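PDB 2H0A: transcriptional regulator from Thermus thermophilus, which probably regulates transcription as a CcpA-type repressor, through a ligand-binding domain related to the periplasmic binding proteins. Local coordinates for residues 244-249 / 254-259. Sequence-based numbering, arbitrary orientation.
Sequences LLERMR and PPREVR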
ATOM      1  N   LEU A 244      12.603  20.457 -17.434  1.00 43.00           N
ATOM      2  CA  LEU A 244      13.758  19.571 -17.513  1.00 43.41           C
ATOM      3  C   LEU A 244      14.430  19.683 -18.874  1.00 43.94           C
ATOM      4  O   LEU A 244      15.651  19.821 -18.956  1.00 42.83           O
ATOM      5  CB  LEU A 244      13.331  18.125 -17.270  1.00 43.34           C
ATOM      6  CG  LEU A 244      14.468  17.110 -17.169  1.00 42.30           C
ATOM      7  CD1 LEU A 244      15.323  17.418 -15.958  1.00 40.34           C
ATOM      8  CD2 LEU A 244      13.892  15.717 -17.072  1.00 44.46           C
ATOM      9  N   LEU A 245      13.621  19.611 -19.930  1.00 45.54           N
ATOM     10  CA  LEU A 245      14.097  19.715 -21.306  1.00 46.84           C
ATOM     11  C   LEU A 245      14.841  21.014 -21.504  1.00 47.96           C
ATOM     12  O   LEU A 245      15.962  21.035 -22.018  1.00 47.90           O
ATOM     13  CB  LEU A 245      12.932  19.695 -22.286  1.00 48.99           C
ATOM     14  CG  LEU A 245      12.371  18.359 -22.759  1.00 52.85           C
ATOM     15  CD1 LEU A 245      11.226  18.630 -23.723  1.00 54.40           C
ATOM     16  CD2 LEU A 245      13.468  17.544 -23.446  1.00 53.72           C
ATOM     17  N   GLU A 246      14.194  22.105 -21.109  1.00 48.33           N
ATOM     18  CA  GLU A 246      14.791  23.424 -21.244  1.00 48.71           C
ATOM     19  C   GLU A 246      16.171  23.388 -20.620  1.00 48.58           C
ATOM     20  O   GLU A 246      17.139  23.873 -21.195  1.00 50.22           O
ATOM     21  CB  GLU A 246      13.912  24.470 -20.556  1.00 48.10           C
ATOM     22  CG  GLU A 246      12.719  24.909 -21.392  1.00 48.68           C
ATOM     23  CD  GLU A 246      11.577  25.469 -20.559  1.00 49.83           C
ATOM     24  OE1 GLU A 246      11.816  25.911 -19.417  1.00 49.72           O
ATOM     25  OE2 GLU A 246      10.432  25.472 -21.054  1.00 49.93           O
ATOM     26  N   ARG A 247      16.259  22.780 -19.447  1.00 48.08           N
ATOM     27  CA  ARG A 247      17.521  22.686 -18.745  1.00 47.15           C
ATOM     28  C   ARG A 247      18.480  21.714 -19.445  1.00 47.72           C
ATOM     29  O   ARG A 247      19.673  21.995 -19.576  1.00 46.55           O
ATOM     30  CB  ARG A 247      17.271  22.245 -17.303  1.00 45.52           C
ATOM     31  CG  ARG A 247      17.991  23.100 -16.284  1.00 44.73           C
ATOM     32  CD  ARG A 247      17.120  24.209 -15.710  1.00 42.56           C
ATOM     33  NE  ARG A 247      17.935  25.362 -15.331  1.00 40.02           N
ATOM     34  CZ  ARG A 247      17.629  26.229 -14.371  1.00 39.43           C
ATOM     35  NH1 ARG A 247      16.523  26.097 -13.661  1.00 38.56           N
ATOM     36  NH2 ARG A 247      18.441  27.238 -14.120  1.00 37.90           N
ATOM     37  N   MET A 248      17.961  20.574 -19.895  1.00 48.51           N
ATOM     38  CA  MET A 248      18.804  19.596 -20.574  1.00 49.44           C
ATOM     39  C   MET A 248      19.295  20.159 -21.897  1.00 51.83           C
ATOM     40  O   MET A 248      20.319  19.727 -22.425  1.00 53.62           O
ATOM     41  CB  MET A 248      18.050  18.279 -20.817  1.00 45.65           C
ATOM     42  CG  MET A 248      17.754  17.470 -19.548  1.00 42.23           C
ATOM     43  SD  MET A 248      17.225  15.759 -19.846  1.00 38.92           S
ATOM     44  CE  MET A 248      15.797  15.984 -20.895  1.00 36.40           C
ATOM     45  N   ARG A 249      18.564  21.136 -22.424  1.00 53.74           N
ATOM     46  CA  ARG A 249      18.919  21.762 -23.695  1.00 53.49           C
ATOM     47  C   ARG A 249      19.734  23.037 -23.530  1.00 54.17           C
ATOM     48  O   ARG A 249      19.713  23.910 -24.395  1.00 54.49           O
ATOM     49  CB  ARG A 249      17.657  22.043 -24.514  1.00 52.12           C
ATOM     50  CG  ARG A 249      17.079  20.791 -25.154  1.00 52.75           C
ATOM     51  CD  ARG A 249      15.655  20.996 -25.631  1.00 51.13           C
ATOM     52  NE  ARG A 249      15.254  19.969 -26.584  1.00 49.47           N
ATOM     53  CZ  ARG A 249      14.028  19.853 -27.076  1.00 49.45           C
ATOM     54  NH1 ARG A 249      13.080  20.698 -26.695  1.00 50.45           N
ATOM     55  NH2 ARG A 249      13.751  18.907 -27.962  1.00 48.75           N
ATOM     56  N   PRO A 254      18.704  30.964 -12.475  1.00 52.68           N
ATOM     57  CA  PRO A 254      18.455  30.418 -11.138  1.00 52.49           C
ATOM     58  C   PRO A 254      17.248  29.473 -11.077  1.00 51.51           C
ATOM     59  O   PRO A 254      16.424  29.430 -11.991  1.00 50.70           O
ATOM     60  CB  PRO A 254      18.276  31.675 -10.282  1.00 52.31           C
ATOM     61  CG  PRO A 254      17.701  32.653 -11.239  1.00 52.24           C
ATOM     62  CD  PRO A 254      18.513  32.423 -12.494  1.00 51.87           C
ATOM     63  N   PRO A 255      17.149  28.687  -9.998  1.00 50.95           N
ATOM     64  CA  PRO A 255      16.055  27.734  -9.794  1.00 49.99           C
ATOM     65  C   PRO A 255      14.688  28.364 -10.044  1.00 49.10           C
ATOM     66  O   PRO A 255      14.302  29.327  -9.380  1.00 48.71           O
ATOM     67  CB  PRO A 255      16.235  27.323  -8.337  1.00 50.28           C
ATOM     68  CG  PRO A 255      17.716  27.358  -8.183  1.00 51.45           C
ATOM     69  CD  PRO A 255      18.096  28.648  -8.870  1.00 50.18           C
ATOM     70  N   ARG A 256      13.953  27.816 -11.002  1.00 48.31           N
ATOM     71  CA  ARG A 256      12.631  28.336 -11.315  1.00 46.82           C
ATOM     72  C   ARG A 256      11.561  27.690 -10.450  1.00 46.23           C
ATOM     73  O   ARG A 256      11.841  26.790  -9.658  1.00 46.29           O
ATOM     74  CB  ARG A 256      12.316  28.119 -12.789  1.00 46.56           C
ATOM     75  CG  ARG A 256      13.237  28.879 -13.707  1.00 45.73           C
ATOM     76  CD  ARG A 256      13.067  28.399 -15.123  1.00 46.77           C
ATOM     77  NE  ARG A 256      13.405  26.986 -15.250  1.00 45.22           N
ATOM     78  CZ  ARG A 256      13.281  26.291 -16.375  1.00 47.16           C
ATOM     79  NH1 ARG A 256      12.824  26.879 -17.472  1.00 46.42           N
ATOM     80  NH2 ARG A 256      13.615  25.008 -16.408  1.00 49.08           N
ATOM     81  N   GLU A 257      10.328  28.146 -10.619  1.00 45.21           N
ATOM     82  CA  GLU A 257       9.224  27.647  -9.823  1.00 43.38           C
ATOM     83  C   GLU A 257       7.893  27.822 -10.559  1.00 42.58           C
ATOM     84  O   GLU A 257       7.667  28.843 -11.208  1.00 42.27           O
ATOM     85  CB  GLU A 257       9.235  28.407  -8.498  1.00 43.29           C
ATOM     86  CG  GLU A 257       8.065  28.173  -7.591  1.00 49.57           C
ATOM     87  CD  GLU A 257       8.135  29.022  -6.332  1.00 52.15           C
ATOM     88  OE1 GLU A 257       8.981  28.733  -5.455  1.00 52.59           O
ATOM     89  OE2 GLU A 257       7.347  29.987  -6.226  1.00 54.48           O
ATOM     90  N   VAL A 258       7.032  26.809 -10.479  1.00 41.74           N
ATOM     91  CA  VAL A 258       5.715  26.850 -11.122  1.00 41.95           C
ATOM     92  C   VAL A 258       4.649  26.266 -10.196  1.00 41.90           C
ATOM     93  O   VAL A 258       4.731  25.112  -9.775  1.00 42.49           O
ATOM     94  CB  VAL A 258       5.705  26.081 -12.470  1.00 41.29           C
ATOM     95  CG1 VAL A 258       4.284  25.968 -12.998  1.00 38.90           C
ATOM     96  CG2 VAL A 258       6.556  26.819 -13.491  1.00 40.84           C
ATOM     97  N   ARG A 259       3.648  27.084  -9.892  1.00 40.88           N
ATOM     98  CA  ARG A 259       2.566  26.715  -8.993  1.00 40.65           C
ATOM     99  C   ARG A 259       1.224  26.496  -9.690  1.00 41.31           C
ATOM    100  O   ARG A 259       0.746  27.348 -10.447  1.00 42.89           O
ATOM    101  CB  ARG A 259       2.443  27.799  -7.914  1.00 40.28           C
ATOM    102  CG  ARG A 259       1.123  27.884  -7.183  1.00 38.85           C
ATOM    103  CD  ARG A 259       1.137  29.095  -6.247  1.00 39.90           C
ATOM    104  NE  ARG A 259      -0.171  29.365  -5.656  1.00 40.51           N
ATOM    105  CZ  ARG A 259      -1.201  29.896  -6.309  1.00 41.90           C
ATOM    106  NH1 ARG A 259      -1.084  30.238  -7.589  1.00 41.37           N
ATOM    107  NH2 ARG A 259      -2.362  30.053  -5.687  1.00 40.94           N
TER
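Arg256 holds CG anti to its carbonyl carbon (chi1 -64°) and bends at chi3 (-61°), which carries its guanidinium across to the last turn of helix 233-248. From the helix, Glu246, extended beyond CG, reaches out to meet it. Arg256 NH1 donates to Glu246 OE1, the hydrogen bond of a salt bridge. Glu246 OE1 comes in at the edge of the guanidinium, near its plane, although the two flat groups are turned 61° apart. Glu246 CB also lies beside the Arg256 guanidinium, 4.1 Å from NH1. Arg247, one residue further along the helix, bends at chi2 and runs past Arg256 in the opposite direction. Its CD lies 3.7 Å from Arg256 NH2, and its NH1 lies 3.6 Å from Arg256 NE. Asp92 pairs with both arginines and probably offsets their like charges: its OD1 takes Arg247 NH1 and its OD2 takes Arg256 NH2. Arg256 NH2 also bonds to Leu243 O in the helix. The contact closes a helix-loop-strand connection of the periplasmic binding protein-like fold. Strand 257-265 follows helix 233-248 and runs beside strand 92-96, where Asp92 sits. Without the long side chain of Arg247, as with an alanine here, Asp92 OD1 would probably lose this charged mate and one flank of the Arg256 side chain would be uncovered. Pro254 O lies at the edge of the Arg247 guanidinium, 3.7 Å from NH2.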